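Putative alpha-N-acetylgalactosaminidase (Bacillus halodurans C-125, PDB 3CC1) probably hydrolyses terminal alpha-linked N-acetylgalactosamine residues from glycans, as a putative alpha-N-acetylgalactosaminidase with a TIM-barrel domain and a C-terminal beta-sandwich domain. Local coordinates at residues Trp19-Ser25 / Ile280-Asp286; Phe243-Trp247 / Arg292-Phe296. The contacts are given in a common frame with arbitrary orientation. Residue numbers count along the deposited sequence, not the author numbering.

Interaction 1: Trp19-Ser25 / Ile280-Asp286; sequences WDCYGAS and IGIRSVD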
ATOM      1  N   TRP A  19     -12.645  11.168  28.355  1.00 22.09           N
ATOM      2  CA  TRP A  19     -13.254  11.137  27.018  1.00 23.01           C
ATOM      3  C   TRP A  19     -13.952   9.828  26.633  1.00 22.72           C
ATOM      4  O   TRP A  19     -15.090   9.848  26.165  1.00 23.51           O
ATOM      5  CB  TRP A  19     -12.246  11.508  25.921  1.00 23.11           C
ATOM      6  CG  TRP A  19     -12.917  11.567  24.595  1.00 22.71           C
ATOM      7  CD1 TRP A  19     -12.905  10.595  23.643  1.00 24.83           C
ATOM      8  CD2 TRP A  19     -13.715  12.637  24.056  1.00 22.78           C
ATOM      9  NE1 TRP A  19     -13.649  10.983  22.562  1.00 20.47           N
ATOM     10  CE2 TRP A  19     -14.152  12.226  22.778  1.00 24.17           C
ATOM     11  CE3 TRP A  19     -14.104  13.891  24.521  1.00 24.05           C
ATOM     12  CZ2 TRP A  19     -14.979  13.013  21.975  1.00 23.74           C
ATOM     13  CZ3 TRP A  19     -14.907  14.681  23.723  1.00 26.57           C
ATOM     14  CH2 TRP A  19     -15.345  14.241  22.470  1.00 26.06           C
ATOM     15  N   ASP A  20     -13.282   8.696  26.809  1.00 22.67           N
ATOM     16  CA  ASP A  20     -13.838   7.422  26.291  1.00 22.72           C
ATOM     17  C   ASP A  20     -15.097   6.964  27.068  1.00 22.78           C
ATOM     18  O   ASP A  20     -15.916   6.220  26.539  1.00 22.78           O
ATOM     19  CB  ASP A  20     -12.808   6.291  26.299  1.00 23.42           C
ATOM     20  CG  ASP A  20     -11.758   6.388  25.200  1.00 24.06           C
ATOM     21  OD1 ASP A  20     -11.713   7.360  24.400  1.00 25.78           O
ATOM     22  OD2 ASP A  20     -10.936   5.429  25.142  1.00 25.21           O
ATOM     23  N   CYS A  21     -15.231   7.413  28.317  1.00 23.87           N
ATOM     24  CA  CYS A  21     -16.384   7.071  29.166  1.00 24.02           C
ATOM     25  C   CYS A  21     -17.469   8.135  29.114  1.00 22.91           C
ATOM     26  O   CYS A  21     -18.636   7.789  29.004  1.00 21.40           O
ATOM     27  CB  CYS A  21     -15.993   6.737  30.624  1.00 24.01           C
ATOM     28  SG  CYS A  21     -14.685   7.799  31.364  1.00 26.58           S
ATOM     29  N   TYR A  22     -17.094   9.417  29.150  1.00 22.29           N
ATOM     30  CA  TYR A  22     -18.083  10.498  29.318  1.00 21.96           C
ATOM     31  C   TYR A  22     -18.060  11.560  28.217  1.00 22.03           C
ATOM     32  O   TYR A  22     -18.800  12.551  28.256  1.00 20.33           O
ATOM     33  CB  TYR A  22     -17.941  11.179  30.707  1.00 22.40           C
ATOM     34  CG  TYR A  22     -18.159  10.197  31.817  1.00 22.25           C
ATOM     35  CD1 TYR A  22     -19.385   9.564  31.944  1.00 22.06           C
ATOM     36  CD2 TYR A  22     -17.125   9.836  32.689  1.00 22.73           C
ATOM     37  CE1 TYR A  22     -19.607   8.622  32.914  1.00 21.49           C
ATOM     38  CE2 TYR A  22     -17.333   8.895  33.680  1.00 21.62           C
ATOM     39  CZ  TYR A  22     -18.581   8.299  33.797  1.00 21.58           C
ATOM     40  OH  TYR A  22     -18.812   7.333  34.751  1.00 22.23           O
ATOM     41  N   GLY A  23     -17.226  11.341  27.221  1.00 22.23           N
ATOM     42  CA  GLY A  23     -17.133  12.261  26.115  1.00 21.36           C
ATOM     43  C   GLY A  23     -16.771  13.649  26.568  1.00 21.98           C
ATOM     44  O   GLY A  23     -15.802  13.845  27.330  1.00 21.00           O
ATOM     45  N   ALA A  24     -17.560  14.621  26.085  1.00 22.42           N
ATOM     46  CA  ALA A  24     -17.353  16.043  26.386  1.00 23.32           C
ATOM     47  C   ALA A  24     -18.062  16.469  27.694  1.00 23.87           C
ATOM     48  O   ALA A  24     -17.990  17.623  28.094  1.00 26.06           O
ATOM     49  CB  ALA A  24     -17.840  16.928  25.187  1.00 22.57           C
ATOM     50  N   SER A  25     -18.702  15.527  28.380  1.00 23.91           N
ATOM     51  CA  SER A  25     -19.727  15.873  29.382  1.00 23.78           C
ATOM     52  C   SER A  25     -19.431  15.429  30.826  1.00 22.80           C
ATOM     53  O   SER A  25     -20.347  15.414  31.672  1.00 22.20           O
ATOM     54  CB  SER A  25     -21.076  15.253  28.953  1.00 24.47           C
ATOM     55  OG  SER A  25     -21.101  13.870  29.283  1.00 25.97           O
ATOM     56  N   ILE A 280     -16.807   1.812  29.103  1.00 20.89           N
ATOM     57  CA  ILE A 280     -16.651   2.966  28.232  1.00 20.77           C
ATOM     58  C   ILE A 280     -17.965   3.236  27.530  1.00 20.78           C
ATOM     59  O   ILE A 280     -18.879   2.424  27.597  1.00 19.52           O
ATOM     60  CB  ILE A 280     -15.490   2.754  27.181  1.00 21.64           C
ATOM     61  CG1 ILE A 280     -15.721   1.509  26.326  1.00 19.93           C
ATOM     62  CG2 ILE A 280     -14.135   2.681  27.873  1.00 18.63           C
ATOM     63  CD1 ILE A 280     -14.572   1.174  25.331  1.00 17.59           C
ATOM     64  N   GLY A 281     -18.056   4.391  26.871  1.00 20.75           N
ATOM     65  CA  GLY A 281     -19.191   4.736  26.045  1.00 21.34           C
ATOM     66  C   GLY A 281     -20.442   5.107  26.813  1.00 22.02           C
ATOM     67  O   GLY A 281     -21.544   5.019  26.280  1.00 22.28           O
ATOM     68  N   ILE A 282     -20.277   5.523  28.071  1.00 21.88           N
ATOM     69  CA  ILE A 282     -21.424   5.799  28.957  1.00 21.65           C
ATOM     70  C   ILE A 282     -22.215   6.996  28.425  1.00 22.26           C
ATOM     71  O   ILE A 282     -23.430   6.925  28.281  1.00 21.11           O
ATOM     72  CB  ILE A 282     -20.993   5.962  30.429  1.00 21.75           C
ATOM     73  CG1 ILE A 282     -20.312   4.677  30.901  1.00 21.67           C
ATOM     74  CG2 ILE A 282     -22.191   6.262  31.358  1.00 20.41           C
ATOM     75  CD1 ILE A 282     -19.680   4.760  32.260  1.00 18.04           C
ATOM     76  N   ARG A 283     -21.512   8.080  28.098  1.00 22.12           N
ATOM     77  CA  ARG A 283     -22.103   9.206  27.393  1.00 22.70           C
ATOM     78  C   ARG A 283     -21.086   9.582  26.335  1.00 23.54           C
ATOM     79  O   ARG A 283     -20.136  10.259  26.614  1.00 24.38           O
ATOM     80  CB  ARG A 283     -22.400  10.387  28.327  1.00 22.52           C
ATOM     81  CG  ARG A 283     -23.416  10.064  29.451  1.00 22.12           C
ATOM     82  CD  ARG A 283     -23.881  11.288  30.230  1.00 21.95           C
ATOM     83  NE  ARG A 283     -22.766  12.095  30.749  1.00 19.61           N
ATOM     84  CZ  ARG A 283     -22.156  11.912  31.910  1.00 19.52           C
ATOM     85  NH1 ARG A 283     -22.519  10.925  32.701  1.00 20.41           N
ATOM     86  NH2 ARG A 283     -21.178  12.737  32.287  1.00 20.80           N
ATOM     87  N   SER A 284     -21.273   9.044  25.137  1.00 24.49           N
ATOM     88  CA  SER A 284     -20.254   9.013  24.072  1.00 24.26           C
ATOM     89  C   SER A 284     -20.923   8.822  22.708  1.00 24.02           C
ATOM     90  O   SER A 284     -21.756   7.917  22.505  1.00 23.46           O
ATOM     91  CB  SER A 284     -19.276   7.870  24.303  1.00 24.04           C
ATOM     92  OG  SER A 284     -18.207   7.921  23.388  1.00 23.27           O
ATOM     93  N   VAL A 285     -20.520   9.639  21.753  1.00 23.40           N
ATOM     94  CA  VAL A 285     -21.124   9.605  20.425  1.00 23.31           C
ATOM     95  C   VAL A 285     -20.110   9.392  19.259  1.00 23.34           C
ATOM     96  O   VAL A 285     -20.511   9.384  18.099  1.00 22.20           O
ATOM     97  CB  VAL A 285     -21.969  10.886  20.154  1.00 22.64           C
ATOM     98  CG1 VAL A 285     -23.176  10.929  21.123  1.00 21.29           C
ATOM     99  CG2 VAL A 285     -21.119  12.164  20.273  1.00 23.10           C
ATOM    100  N   ASP A 286     -18.819   9.270  19.573  1.00 23.11           N
ATOM    101  CA  ASP A 286     -17.791   9.144  18.541  1.00 23.37           C
ATOM    102  C   ASP A 286     -17.179   7.761  18.452  1.00 23.43           C
ATOM    103  O   ASP A 286     -16.279   7.521  17.635  1.00 23.23           O
ATOM    104  CB  ASP A 286     -16.651  10.151  18.761  1.00 23.62           C
ATOM    105  CG  ASP A 286     -15.891   9.907  20.046  1.00 24.11           C
ATOM    106  OD1 ASP A 286     -16.582   9.697  21.066  1.00 25.92           O
ATOM    107  OD2 ASP A 286     -14.626   9.949  20.038  1.00 22.43           O
TER
HETATM  108  O   HOH W   1     -16.547   9.902  23.698  1.00 18.12           O
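Arg283 lays one face of its guanidinium over Tyr22 CD1 (Tyr22 CD1 to Arg283 NH1 3.5 Å) and reaches on to Ser25, where Arg283 NE meets Ser25 OG at 2.8 Å and Arg283 NH2 meets Ser25 O at 2.9 Å. Ser25 OG in turn donates to Tyr22 O (2.8 Å), bracing the type II' turn Tyr22-Ser25; Glu30 completes the arginine's charge pairing. Gly23, with positive phi, ends the short helix 19-22, and a CB there would collide with Arg283 O. The loop 280-286 wraps this helix end and takes up its carbonyls: Gly281 N donates to Asp20 O (2.8 Å) and Arg283 N to Cys21 O (3.0 Å). Ile282 packs on the tyrosine, Tyr22 CE1 to Ile282 CG2 being 3.8 Å, while the phenol hydroxyl bonds to Glu320. At the other end Trp19 NE1 donates to Asp286 OD2 (2.9 Å), and a water gives hydrogen bonds to Trp19 O (2.9 Å) and Asp286 OD1 (2.6 Å) and also bonds to Ser284 OG (2.6 Å). The helix directly follows barrel strand 14-17, so the contact lies at the C-terminal end of that strand, the end that carries the active site in TIM-barrel glycosidases; imidazole bound beside Trp19 is consistent with a pocket there. Backbone carbonyls, one arginine and one aspartate take most bonds, implying a loop held largely by directional polar bonds, with Ile282 on Tyr22 adding a smaller apolar contact.

Interaction 2: Phe243-Trp247 / Arg292-Phe296; sequences FWDDW and RWTRF
Asp245 and Phe296 bury the most surface here, followed by Arg295. Segment 243-247 is an irregular link into helix 247-262; Asp245 sits at the centre of an inverse gamma turn (phi/psi -75/64), and its CA lies 5.4 Å from the CA of Arg295. With chi1 p, the Asp245 carboxylate turns into the bend of 292-296. Arg292, extended through chi2 and chi3 both t, meets it in a bidentate salt bridge: Arg292 NH2 to Asp245 OD1 2.7 Å, Arg292 NE to Asp245 OD2 2.9 Å. Asp245 OD2 also accepts from Arg295 N at 2.8 Å. The buried carboxylate thus binds a guanidinium and a backbone NH at once, joining the approach to helix 247-262 of the TIM-barrel domain to the end of strand 292-293, which pairs antiparallel with 279-280. Thr294 OG1 accepts from Phe296 N (3.2 Å) in an ST turn and donates to Pro276 O. Phe296, chi1 m, slides its ring beneath the turn: Asp245 CA stands 3.7 Å from the ring centroid, 16° off the normal, a CH-pi contact, and Phe243 CZ touches Phe296 CZ at the ring edge (3.7 Å). Arg295 folds back (chi1 m, chi3 p) so that Arg295 NH1 bonds Asp245 O at 2.8 Å and forms a salt bridge with Asp246 OD2 at 3.2 Å; Asp246, the N-cap of helix 247-262, also bonds Ser248 through OD1.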
ATOM      1  N   PHE A 243      -8.345   6.762  18.345  1.00 24.25           N
ATOM      2  CA  PHE A 243      -8.226   5.409  18.784  1.00 22.74           C
ATOM      3  C   PHE A 243      -9.390   5.038  19.662  1.00 21.81           C
ATOM      4  O   PHE A 243      -9.775   5.761  20.601  1.00 21.44           O
ATOM      5  CB  PHE A 243      -6.869   5.131  19.433  1.00 23.21           C
ATOM      6  CG  PHE A 243      -6.656   3.686  19.695  1.00 22.09           C
ATOM      7  CD1 PHE A 243      -6.427   2.816  18.645  1.00 22.87           C
ATOM      8  CD2 PHE A 243      -6.762   3.173  20.975  1.00 21.87           C
ATOM      9  CE1 PHE A 243      -6.268   1.478  18.872  1.00 22.09           C
ATOM     10  CE2 PHE A 243      -6.614   1.842  21.198  1.00 22.89           C
ATOM     11  CZ  PHE A 243      -6.381   0.970  20.127  1.00 22.12           C
ATOM     12  N   TRP A 244      -9.950   3.873  19.320  1.00 22.18           N
ATOM     13  CA  TRP A 244     -11.049   3.242  20.034  1.00 21.10           C
ATOM     14  C   TRP A 244     -10.921   1.710  20.035  1.00 21.81           C
ATOM     15  O   TRP A 244     -10.018   1.130  19.408  1.00 22.29           O
ATOM     16  CB  TRP A 244     -12.413   3.638  19.404  1.00 21.31           C
ATOM     17  CG  TRP A 244     -12.989   4.914  19.863  1.00 21.45           C
ATOM     18  CD1 TRP A 244     -13.030   6.099  19.179  1.00 21.95           C
ATOM     19  CD2 TRP A 244     -13.641   5.159  21.110  1.00 22.71           C
ATOM     20  NE1 TRP A 244     -13.669   7.050  19.915  1.00 21.87           N
ATOM     21  CE2 TRP A 244     -14.053   6.506  21.109  1.00 19.91           C
ATOM     22  CE3 TRP A 244     -13.917   4.373  22.227  1.00 21.34           C
ATOM     23  CZ2 TRP A 244     -14.719   7.085  22.180  1.00 19.78           C
ATOM     24  CZ3 TRP A 244     -14.572   4.940  23.276  1.00 19.59           C
ATOM     25  CH2 TRP A 244     -15.001   6.293  23.234  1.00 19.04           C
ATOM     26  N   ASP A 245     -11.860   1.073  20.733  1.00 21.44           N
ATOM     27  CA  ASP A 245     -11.959  -0.417  20.844  1.00 21.28           C
ATOM     28  C   ASP A 245     -12.497  -1.069  19.561  1.00 22.34           C
ATOM     29  O   ASP A 245     -13.610  -1.638  19.516  1.00 21.90           O
ATOM     30  CB  ASP A 245     -12.782  -0.843  22.084  1.00 21.88           C
ATOM     31  CG  ASP A 245     -14.164  -0.219  22.136  1.00 20.73           C
ATOM     32  OD1 ASP A 245     -14.341   0.971  21.758  1.00 21.26           O
ATOM     33  OD2 ASP A 245     -15.078  -0.915  22.582  1.00 20.35           O
ATOM     34  N   ASP A 246     -11.724  -0.924  18.495  0.50 22.26           N
ATOM     35  CA  ASP A 246     -11.990  -1.650  17.256  0.50 22.86           C
ATOM     36  C   ASP A 246     -10.698  -2.172  16.695  0.50 22.33           C
ATOM     37  O   ASP A 246      -9.700  -1.456  16.628  0.50 22.27           O
ATOM     38  CB  ASP A 246     -12.681  -0.780  16.209  0.50 23.19           C
ATOM     39  CG  ASP A 246     -13.149  -1.596  14.997  0.50 26.56           C
ATOM     40  OD1 ASP A 246     -12.347  -1.750  14.036  0.50 30.61           O
ATOM     41  OD2 ASP A 246     -14.326  -2.055  14.993  0.50 29.76           O
ATOM     42  N   TRP A 247     -10.705  -3.443  16.335  1.00 21.70           N
ATOM     43  CA  TRP A 247      -9.476  -4.079  15.861  1.00 21.67           C
ATOM     44  C   TRP A 247      -8.880  -3.362  14.660  1.00 21.74           C
ATOM     45  O   TRP A 247      -7.668  -3.295  14.506  1.00 20.80           O
ATOM     46  CB  TRP A 247      -9.688  -5.550  15.516  1.00 22.01           C
ATOM     47  CG  TRP A 247      -8.478  -6.160  14.885  1.00 21.15           C
ATOM     48  CD1 TRP A 247      -8.355  -6.579  13.612  1.00 21.22           C
ATOM     49  CD2 TRP A 247      -7.205  -6.390  15.513  1.00 21.74           C
ATOM     50  NE1 TRP A 247      -7.091  -7.081  13.402  1.00 22.66           N
ATOM     51  CE2 TRP A 247      -6.354  -6.954  14.543  1.00 21.14           C
ATOM     52  CE3 TRP A 247      -6.705  -6.166  16.785  1.00 20.62           C
ATOM     53  CZ2 TRP A 247      -5.035  -7.323  14.817  1.00 20.93           C
ATOM     54  CZ3 TRP A 247      -5.375  -6.543  17.053  1.00 22.81           C
ATOM     55  CH2 TRP A 247      -4.571  -7.098  16.078  1.00 21.76           C
ATOM     56  N   ARG A 292     -21.002   0.317  27.188  1.00 23.26           N
ATOM     57  CA  ARG A 292     -20.428  -1.001  26.961  1.00 23.30           C
ATOM     58  C   ARG A 292     -19.185  -1.290  27.758  1.00 23.52           C
ATOM     59  O   ARG A 292     -18.530  -0.387  28.282  1.00 22.86           O
ATOM     60  CB  ARG A 292     -20.092  -1.169  25.483  1.00 23.42           C
ATOM     61  CG  ARG A 292     -18.854  -0.411  24.999  1.00 24.59           C
ATOM     62  CD  ARG A 292     -18.767  -0.374  23.477  1.00 22.05           C
ATOM     63  NE  ARG A 292     -17.628   0.421  22.985  1.00 23.04           N
ATOM     64  CZ  ARG A 292     -17.644   1.738  22.811  1.00 22.45           C
ATOM     65  NH1 ARG A 292     -18.726   2.421  23.101  1.00 22.84           N
ATOM     66  NH2 ARG A 292     -16.581   2.378  22.341  1.00 24.52           N
ATOM     67  N   TRP A 293     -18.898  -2.585  27.842  1.00 23.55           N
ATOM     68  CA  TRP A 293     -17.578  -3.087  28.128  1.00 23.31           C
ATOM     69  C   TRP A 293     -16.773  -3.036  26.830  1.00 22.59           C
ATOM     70  O   TRP A 293     -17.318  -3.202  25.740  1.00 22.01           O
ATOM     71  CB  TRP A 293     -17.620  -4.528  28.614  1.00 23.90           C
ATOM     72  CG  TRP A 293     -16.453  -4.873  29.399  1.00 26.70           C
ATOM     73  CD1 TRP A 293     -15.374  -5.673  29.031  1.00 29.83           C
ATOM     74  CD2 TRP A 293     -16.202  -4.451  30.731  1.00 28.60           C
ATOM     75  NE1 TRP A 293     -14.480  -5.763  30.084  1.00 28.69           N
ATOM     76  CE2 TRP A 293     -14.966  -5.015  31.133  1.00 30.56           C
ATOM     77  CE3 TRP A 293     -16.898  -3.656  31.625  1.00 29.15           C
ATOM     78  CZ2 TRP A 293     -14.429  -4.786  32.399  1.00 31.24           C
ATOM     79  CZ3 TRP A 293     -16.364  -3.448  32.891  1.00 31.06           C
ATOM     80  CH2 TRP A 293     -15.149  -3.987  33.256  1.00 29.34           C
ATOM     81  N   THR A 294     -15.478  -2.791  26.963  1.00 21.84           N
ATOM     82  CA  THR A 294     -14.599  -2.739  25.806  1.00 21.67           C
ATOM     83  C   THR A 294     -14.834  -3.878  24.842  1.00 21.60           C
ATOM     84  O   THR A 294     -15.022  -4.996  25.234  1.00 21.56           O
ATOM     85  CB  THR A 294     -13.108  -2.682  26.193  1.00 21.82           C
ATOM     86  OG1 THR A 294     -12.332  -2.583  24.995  1.00 23.62           O
ATOM     87  CG2 THR A 294     -12.676  -3.892  26.977  1.00 20.91           C
ATOM     88  N   ARG A 295     -14.838  -3.560  23.557  1.00 21.93           N
ATOM     89  CA  ARG A 295     -15.071  -4.550  22.531  1.00 22.42           C
ATOM     90  C   ARG A 295     -13.809  -5.374  22.274  1.00 22.29           C
ATOM     91  O   ARG A 295     -13.885  -6.391  21.626  1.00 22.06           O
ATOM     92  CB  ARG A 295     -15.536  -3.900  21.223  1.00 23.32           C
ATOM     93  CG  ARG A 295     -16.915  -3.282  21.313  1.00 24.91           C
ATOM     94  CD  ARG A 295     -17.123  -2.289  20.194  1.00 28.05           C
ATOM     95  NE  ARG A 295     -17.573  -2.965  18.987  1.00 30.88           N
ATOM     96  CZ  ARG A 295     -16.810  -3.206  17.917  1.00 37.06           C
ATOM     97  NH1 ARG A 295     -15.529  -2.827  17.824  1.00 34.71           N
ATOM     98  NH2 ARG A 295     -17.355  -3.847  16.901  1.00 41.73           N
ATOM     99  N   PHE A 296     -12.668  -4.946  22.808  1.00 21.00           N
ATOM    100  CA  PHE A 296     -11.414  -5.674  22.594  1.00 20.31           C
ATOM    101  C   PHE A 296     -11.459  -6.987  23.375  1.00 21.84           C
ATOM    102  O   PHE A 296     -11.876  -7.020  24.543  1.00 20.69           O
ATOM    103  CB  PHE A 296     -10.212  -4.909  23.050  1.00 20.34           C
ATOM    104  CG  PHE A 296      -9.724  -3.857  22.082  1.00 19.65           C
ATOM    105  CD1 PHE A 296      -9.708  -4.073  20.737  1.00 22.52           C
ATOM    106  CD2 PHE A 296      -9.154  -2.698  22.562  1.00 23.02           C
ATOM    107  CE1 PHE A 296      -9.187  -3.094  19.859  1.00 23.83           C
ATOM    108  CE2 PHE A 296      -8.649  -1.726  21.703  1.00 25.18           C
ATOM    109  CZ  PHE A 296      -8.671  -1.936  20.352  1.00 24.65           C
TER

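From the N terminus, 19-25 comes directly after barrel strand 14-17 and waits some 255 residues for 280-286, so interaction 1 closes a loop holding most of the barrel. Within that loop lies 243-247, whose partner 292-296 comes after 280-286; interaction 2 therefore closes a shorter loop of about 45 residues that crosses the first. The centres are 13 Å apart and the contacts touch: Ile280 N lies 2.9 Å from Arg292 O, a probable hydrogen bond within the two-stranded sheet 279-280/292-293, and Asp286 OD2 lies 3.1 Å from Trp244 NE1. Together they tie the barrel's first strand to the approach to helix 247-262 and to the chain leading into helix 298-310.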